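Local coordinates for geranylgeranyl pyrophosphate synthase (Corynebacterium glutamicum, PDB 3LK5), which probably joins isopentenyl diphosphate to allylic diphosphates with the help of magnesium, building longer prenyl chains in isoprenoid biosynthesis, at the interface of chains A and B. Numbering follows the deposited sequence. Chains: chain A/B, Geranylgeranyl pyrophosphate synthase.

All three contacts use helix 170-199 of chain A; contact 1 adds A:Ile111 at the end of helix 87-111. The C-alpha centres of contact 1 and contact 2 are about 5 Å apart, and they share A:Leu192, B:Val47 and B:Ala50. Contact 3 lies about 19 Å from either, measured in the same way. Contacts 1 and 3 share helix 144-164 of chain B. Contacts 1 and 2 both use helix 45-59, and contact 2 adds the end of helix 21-43. Facing chain B, helix 170-199 is therefore charged at 177-184 and mainly apolar at 188-196. Each contact has a two-fold twin, in keeping with this family's typical homodimers.

Contact 1: the interface of chains A and B. Residues chain A 111, 188, 191-192, 195; chain B 47, 50, 147, 150, 154.
Helix 144-164 of chain B places B:Leu150 against helix 170-199 of chain A and against A:Ile111, which belongs to the first aspartate-rich motif (DDIID) of the prenyl synthases. The branch of B:Leu150 divides among several partners. CD1 points to A:Ile195 CG1 at 3.7 Å and also lies against A:Gln191 CB. CD2 touches A:Gln191 NE2 at 3.4 Å, a plain van der Waals contact with the side-chain amide. From another side A:Ile111 CD1 meets B:Leu150 CG at 3.8 Å, the two side chains crossing at about a right angle. A:Leu192 passes B:Leu150 in the opposite direction, with its CD2 3.7 Å from B:Leu150 CB. The same methyl also meets B:Ala50 CB at 4.0 Å, and CD1 faces B:Val47 CG1. The selenomethionine B:Met154 has CG anti to its backbone N (chi1 -169°). Bends at chi2 and chi3 then turn its CE methyl back to A:Ile188 CG2, 3.7 Å away. That CG2 also lies close to the backbone oxygen of B:Leu150. No polar bond crosses this patch, so shape and burial carry it. The two long helices run in opposite directions here. A:Asp108 and A:Asp112 of the DDIID motif, and A:Asp194 on helix 170-199, are magnesium-binding residues, which suggests that this part of the interface backs onto the active site.

Contact 2: the interface of chains A and B. Residues chain A 189-190, 192-193, 196; chain B 43, 46-47, 50.
B:Pro46 lies on one face of the A:Tyr196 ring, in the polyprenyl synthetase fold shared by both chains. Its CG sits 3.5 Å above the ring plane, over the centre, as a CH-pi contact. B:Pro46 CB is shifted toward the root of the ring, 3.6 Å from A:Tyr196 CG, and also meets CD1. The two side chains cross at about a right angle. A:Tyr196 has CG anti to its backbone N (chi1 169°), and a chi2 of 90° turns the ring face toward the proline. No hydrogen bond or salt bridge crosses this patch.

A:Leu193, on the same helix 170-199, flanks the proline on another side. Its CG is also anti to the backbone N (chi1 -179°), and its two methyls part company. CD1 touches B:Pro46 CG at 3.8 Å, while CD2 reaches the backbone oxygen of B:Ile43 at 3.6 Å. B:Pro46 and B:Val47 stand in the first turn of helix 45-59. B:Val47 fits against the glycine turn of the chain A helix. Its CG2 lies 3.3 Å from the backbone oxygen of A:Gly189, and its CG1 lies 3.8 Å from A:Gly189 CA. A:Gly189 has no side chain, so its partners lie directly against the main chain. B:Ile43 CD1 comes to the same CA from the end of helix 21-43, at 3.9 Å.

Contact 3: the interface of chains A and B. Residues chain A 177, 181, 184; chain B 161, 164-165.
A:Arg177 starts with CG beside its backbone N (chi1 -69°) and bends at chi2 and chi3, which carries its guanidinium tip to tip with B:Asp165. A:Arg181 instead has CG anti to the backbone N (chi1 -178°) and bends at chi3. In this prenyl synthase dimer the two arginines clasp B:Asp165 from opposite faces of its carboxylate. Each binds side-on, through NE and NH2, one nitrogen to each oxygen. A:Arg177 NE donates to OD1 of B:Asp165 at 2.8 Å, and its NH2 to OD2 at 3.0 Å. A:Arg181 crosses over, with NE to B:Asp165 OD2 at 2.9 Å and NH2 to OD1 at 3.1 Å. All four donors come from above or below the carboxylate plane. Two arginines around one carboxylate would be expected to favour its charged form.

B:Asp161 takes the other salt bridges on OD1. A:Arg184 grips that atom end-on, with NH1 at 2.9 Å on its syn lone pair and NH2 from above the plane. A:Arg177 NH2 reaches the same B:Asp161 OD1, linking both carboxylates. Water 1 joins B:Asp161 OD2 to the backbone oxygen of A:Arg181. B:Gln164 CB lies over the centre of the A:Arg177 guanidinium, 3.5 Å from CZ.

Contact 1: the interface of chains A and B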
loop_
_atom_site.group_PDB
_atom_site.type_symbol
_atom_site.label_atom_id
_atom_site.label_comp_id
_atom_site.label_asym_id
_atom_site.label_seq_id
_atom_site.Cartn_x
_atom_site.Cartn_y
_atom_site.Cartn_z
ATOM N N ILE A 111 0.973 -13.881 -3.894
ATOM C CA ILE A 111 0.563 -14.003 -5.290
ATOM C C ILE A 111 1.124 -15.283 -5.952
ATOM O O ILE A 111 0.404 -15.989 -6.664
ATOM C CB ILE A 111 0.974 -12.728 -6.077
ATOM C CG1 ILE A 111 0.058 -11.547 -5.701
ATOM C CG2 ILE A 111 0.989 -12.986 -7.571
ATOM C CD1 ILE A 111 0.604 -10.171 -6.054
ATOM N N ILE A 188 3.578 -1.438 -9.888
ATOM C CA ILE A 188 2.311 -2.138 -9.697
ATOM C C ILE A 188 1.677 -2.460 -11.068
ATOM O O ILE A 188 1.142 -3.583 -11.278
ATOM C CB ILE A 188 1.352 -1.350 -8.748
ATOM C CG1 ILE A 188 2.052 -1.021 -7.419
ATOM C CG2 ILE A 188 -0.030 -2.153 -8.541
ATOM C CD1 ILE A 188 1.264 -0.132 -6.481
ATOM N N GLN A 191 3.541 -5.413 -12.470
ATOM C CA GLN A 191 3.061 -6.637 -11.813
ATOM C C GLN A 191 1.683 -7.116 -12.255
ATOM O O GLN A 191 1.438 -8.344 -12.389
ATOM C CB GLN A 191 3.096 -6.476 -10.316
ATOM C CG GLN A 191 4.464 -6.096 -9.878
ATOM C CD GLN A 191 4.871 -6.730 -8.592
ATOM O OE1 GLN A 191 6.084 -6.882 -8.328
ATOM N NE2 GLN A 191 3.896 -7.073 -7.742
ATOM N N LEU A 192 0.787 -6.162 -12.485
ATOM C CA LEU A 192 -0.534 -6.515 -12.998
ATOM C C LEU A 192 -0.412 -7.185 -14.371
ATOM O O LEU A 192 -1.104 -8.172 -14.649
ATOM C CB LEU A 192 -1.463 -5.289 -13.089
ATOM C CG LEU A 192 -2.057 -4.885 -11.738
ATOM C CD1 LEU A 192 -2.609 -3.434 -11.774
ATOM C CD2 LEU A 192 -3.127 -5.902 -11.333
ATOM N N ILE A 195 1.013 -10.834 -13.863
ATOM C CA ILE A 195 -0.056 -11.701 -13.354
ATOM C C ILE A 195 -0.951 -12.195 -14.479
ATOM O O ILE A 195 -1.356 -13.375 -14.503
ATOM C CB ILE A 195 -0.951 -10.952 -12.290
ATOM C CG1 ILE A 195 -0.181 -10.728 -11.008
ATOM C CG2 ILE A 195 -2.242 -11.725 -11.973
ATOM C CD1 ILE A 195 0.618 -11.890 -10.599
ATOM N N VAL B 47 -3.727 -4.032 -17.839
ATOM C CA VAL B 47 -3.602 -3.110 -16.705
ATOM C C VAL B 47 -4.762 -2.090 -16.752
ATOM O O VAL B 47 -5.351 -1.767 -15.727
ATOM C CB VAL B 47 -2.246 -2.372 -16.696
ATOM C CG1 VAL B 47 -2.029 -1.611 -15.369
ATOM C CG2 VAL B 47 -1.090 -3.380 -16.861
ATOM N N ALA B 50 -7.674 -4.055 -15.340
ATOM C CA ALA B 50 -7.650 -4.086 -13.874
ATOM C C ALA B 50 -8.049 -2.753 -13.244
ATOM O O ALA B 50 -8.823 -2.719 -12.308
ATOM C CB ALA B 50 -6.269 -4.526 -13.350
ATOM N N VAL B 147 -5.021 -10.190 -8.494
ATOM C CA VAL B 147 -5.432 -8.888 -9.034
ATOM C C VAL B 147 -5.905 -8.016 -7.904
ATOM O O VAL B 147 -5.623 -6.819 -7.910
ATOM C CB VAL B 147 -6.515 -9.005 -10.145
ATOM C CG1 VAL B 147 -7.032 -7.626 -10.573
ATOM C CG2 VAL B 147 -5.946 -9.761 -11.354
ATOM N N LEU B 150 -3.032 -6.454 -5.822
ATOM C CA LEU B 150 -2.303 -5.398 -6.550
ATOM C C LEU B 150 -3.220 -4.188 -6.790
ATOM O O LEU B 150 -2.755 -3.035 -6.754
ATOM C CB LEU B 150 -1.717 -5.919 -7.871
ATOM C CG LEU B 150 -0.677 -7.013 -7.717
ATOM C CD1 LEU B 150 -0.358 -7.599 -9.071
ATOM C CD2 LEU B 150 0.595 -6.391 -7.087
HETATM N N MSE B 154 -2.433 -0.429 -5.711
HETATM C CA MSE B 154 -2.581 0.737 -6.586
HETATM C C MSE B 154 -3.415 1.839 -5.909
HETATM O O MSE B 154 -3.054 3.016 -5.980
HETATM C CB MSE B 154 -3.184 0.356 -7.940
HETATM C CG MSE B 154 -3.106 1.483 -8.966
HETATM SE SE MSE B 154 -1.292 1.744 -9.657
HETATM C CE MSE B 154 -1.325 0.273 -10.965
#

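Contact 2: the interface of chains A and B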
loop_
_atom_site.group_PDB
_atom_site.type_symbol
_atom_site.label_atom_id
_atom_site.label_comp_id
_atom_site.label_asym_id
_atom_site.label_seq_id
_atom_site.Cartn_x
_atom_site.Cartn_y
_atom_site.Cartn_z
ATOM N N GLY A 189 1.703 -1.500 -11.998
ATOM C CA GLY A 189 1.185 -1.750 -13.369
ATOM C C GLY A 189 1.951 -2.911 -14.045
ATOM O O GLY A 189 1.329 -3.830 -14.634
ATOM N N GLY A 190 3.285 -2.867 -13.987
ATOM C CA GLY A 190 4.130 -4.038 -14.406
ATOM C C GLY A 190 3.753 -5.381 -13.782
ATOM O O GLY A 190 3.636 -6.396 -14.484
ATOM N N LEU A 192 0.787 -6.162 -12.485
ATOM C CA LEU A 192 -0.534 -6.515 -12.998
ATOM C C LEU A 192 -0.412 -7.185 -14.371
ATOM O O LEU A 192 -1.104 -8.172 -14.649
ATOM C CB LEU A 192 -1.463 -5.289 -13.089
ATOM C CG LEU A 192 -2.057 -4.885 -11.738
ATOM C CD1 LEU A 192 -2.609 -3.434 -11.774
ATOM C CD2 LEU A 192 -3.127 -5.902 -11.333
ATOM N N LEU A 193 0.416 -6.617 -15.246
ATOM C CA LEU A 193 0.613 -7.205 -16.578
ATOM C C LEU A 193 1.211 -8.617 -16.494
ATOM O O LEU A 193 0.827 -9.505 -17.270
ATOM C CB LEU A 193 1.485 -6.299 -17.454
ATOM C CG LEU A 193 1.768 -6.764 -18.886
ATOM C CD1 LEU A 193 0.445 -7.052 -19.649
ATOM C CD2 LEU A 193 2.539 -5.685 -19.585
ATOM N N TYR A 196 -1.253 -11.285 -15.399
ATOM C CA TYR A 196 -2.096 -11.580 -16.531
ATOM C C TYR A 196 -1.376 -12.627 -17.401
ATOM O O TYR A 196 -1.968 -13.659 -17.787
ATOM C CB TYR A 196 -2.408 -10.306 -17.330
ATOM C CG TYR A 196 -3.073 -10.543 -18.666
ATOM C CD1 TYR A 196 -4.478 -10.603 -18.789
ATOM C CD2 TYR A 196 -2.308 -10.717 -19.815
ATOM C CE1 TYR A 196 -5.088 -10.835 -20.040
ATOM C CE2 TYR A 196 -2.903 -10.953 -21.061
ATOM C CZ TYR A 196 -4.285 -11.014 -21.164
ATOM O OH TYR A 196 -4.854 -11.240 -22.395
ATOM N N ILE B 43 1.329 1.082 -20.322
ATOM C CA ILE B 43 1.801 -0.187 -19.722
ATOM C C ILE B 43 1.151 -1.400 -20.390
ATOM O O ILE B 43 1.841 -2.356 -20.793
ATOM C CB ILE B 43 1.612 -0.278 -18.174
ATOM C CG1 ILE B 43 2.330 0.877 -17.467
ATOM C CG2 ILE B 43 2.125 -1.659 -17.663
ATOM C CD1 ILE B 43 2.039 0.958 -15.982
ATOM N N PRO B 46 -4.235 -5.144 -20.314
ATOM C CA PRO B 46 -4.737 -5.851 -19.111
ATOM C C PRO B 46 -4.651 -4.997 -17.848
ATOM O O PRO B 46 -5.402 -5.219 -16.894
ATOM C CB PRO B 46 -3.778 -7.060 -18.991
ATOM C CG PRO B 46 -3.270 -7.257 -20.378
ATOM C CD PRO B 46 -3.080 -5.857 -20.897
ATOM N N VAL B 47 -3.727 -4.032 -17.839
ATOM C CA VAL B 47 -3.602 -3.110 -16.705
ATOM C C VAL B 47 -4.762 -2.090 -16.752
ATOM O O VAL B 47 -5.351 -1.767 -15.727
ATOM C CB VAL B 47 -2.246 -2.372 -16.696
ATOM C CG1 VAL B 47 -2.029 -1.611 -15.369
ATOM C CG2 VAL B 47 -1.090 -3.380 -16.861
ATOM N N ALA B 50 -7.674 -4.055 -15.340
ATOM C CA ALA B 50 -7.650 -4.086 -13.874
ATOM C C ALA B 50 -8.049 -2.753 -13.244
ATOM O O ALA B 50 -8.823 -2.719 -12.308
ATOM C CB ALA B 50 -6.269 -4.526 -13.350
#

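Contact 3: the interface of chains A and B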
loop_
_atom_site.group_PDB
_atom_site.type_symbol
_atom_site.label_atom_id
_atom_site.label_comp_id
_atom_site.label_asym_id
_atom_site.label_seq_id
_atom_site.Cartn_x
_atom_site.Cartn_y
_atom_site.Cartn_z
ATOM N N ARG A 177 8.430 14.395 -7.098
ATOM C CA ARG A 177 7.101 13.875 -7.501
ATOM C C ARG A 177 7.143 13.019 -8.776
ATOM O O ARG A 177 6.632 11.891 -8.788
ATOM C CB ARG A 177 6.073 15.014 -7.662
ATOM C CG ARG A 177 5.631 15.745 -6.361
ATOM C CD ARG A 177 5.080 14.751 -5.348
ATOM N NE ARG A 177 3.996 13.908 -5.905
ATOM C CZ ARG A 177 3.755 12.677 -5.466
ATOM N NH1 ARG A 177 4.545 12.153 -4.510
ATOM N NH2 ARG A 177 2.760 11.959 -6.006
ATOM N N ARG A 181 6.040 9.354 -8.231
ATOM C CA ARG A 181 4.709 9.025 -8.801
ATOM C C ARG A 181 4.892 7.961 -9.924
ATOM O O ARG A 181 4.198 6.933 -9.929
ATOM C CB ARG A 181 4.044 10.286 -9.375
ATOM C CG ARG A 181 2.611 10.062 -9.968
ATOM C CD ARG A 181 2.234 11.259 -10.944
ATOM N NE ARG A 181 2.473 12.522 -10.249
ATOM C CZ ARG A 181 3.329 13.447 -10.673
ATOM N NH1 ARG A 181 3.985 13.312 -11.840
ATOM N NH2 ARG A 181 3.484 14.514 -9.953
ATOM N N ARG A 184 5.974 4.153 -8.624
ATOM C CA ARG A 184 4.997 3.314 -7.885
ATOM C C ARG A 184 3.864 2.868 -8.807
ATOM O O ARG A 184 3.402 1.733 -8.723
ATOM C CB ARG A 184 4.478 4.053 -6.611
ATOM C CG ARG A 184 5.595 4.002 -5.526
ATOM C CD ARG A 184 5.729 5.338 -4.748
ATOM N NE ARG A 184 4.468 5.747 -4.090
ATOM C CZ ARG A 184 3.612 6.667 -4.549
ATOM N NH1 ARG A 184 3.800 7.287 -5.727
ATOM N NH2 ARG A 184 2.550 6.995 -3.786
ATOM N N ASP B 161 -0.610 9.825 -3.811
ATOM C CA ASP B 161 -0.412 10.772 -4.947
ATOM C C ASP B 161 -1.497 11.845 -4.924
ATOM O O ASP B 161 -1.228 13.001 -5.229
ATOM C CB ASP B 161 -0.537 10.034 -6.280
ATOM C CG ASP B 161 0.667 9.111 -6.563
ATOM O OD1 ASP B 161 1.752 9.268 -5.957
ATOM O OD2 ASP B 161 0.505 8.200 -7.378
ATOM N N GLN B 164 -0.478 14.304 -2.338
ATOM C CA GLN B 164 0.773 15.046 -2.581
ATOM C C GLN B 164 0.644 15.917 -3.843
ATOM O O GLN B 164 1.281 16.970 -3.914
ATOM C CB GLN B 164 1.956 14.095 -2.785
ATOM C CG GLN B 164 2.306 13.268 -1.486
ATOM C CD GLN B 164 2.456 14.117 -0.245
ATOM O OE1 GLN B 164 2.965 15.230 -0.303
ATOM N NE2 GLN B 164 2.026 13.572 0.905
ATOM N N ASP B 165 -0.212 15.505 -4.771
ATOM C CA ASP B 165 -0.402 16.231 -6.051
ATOM C C ASP B 165 -1.633 17.120 -6.086
ATOM O O ASP B 165 -1.998 17.661 -7.154
ATOM C CB ASP B 165 -0.438 15.274 -7.254
ATOM C CG ASP B 165 0.936 14.628 -7.531
ATOM O OD1 ASP B 165 2.005 15.241 -7.306
ATOM O OD2 ASP B 165 0.940 13.455 -7.935
HETATM O O HOH W 1 2.110 6.240 -8.357
#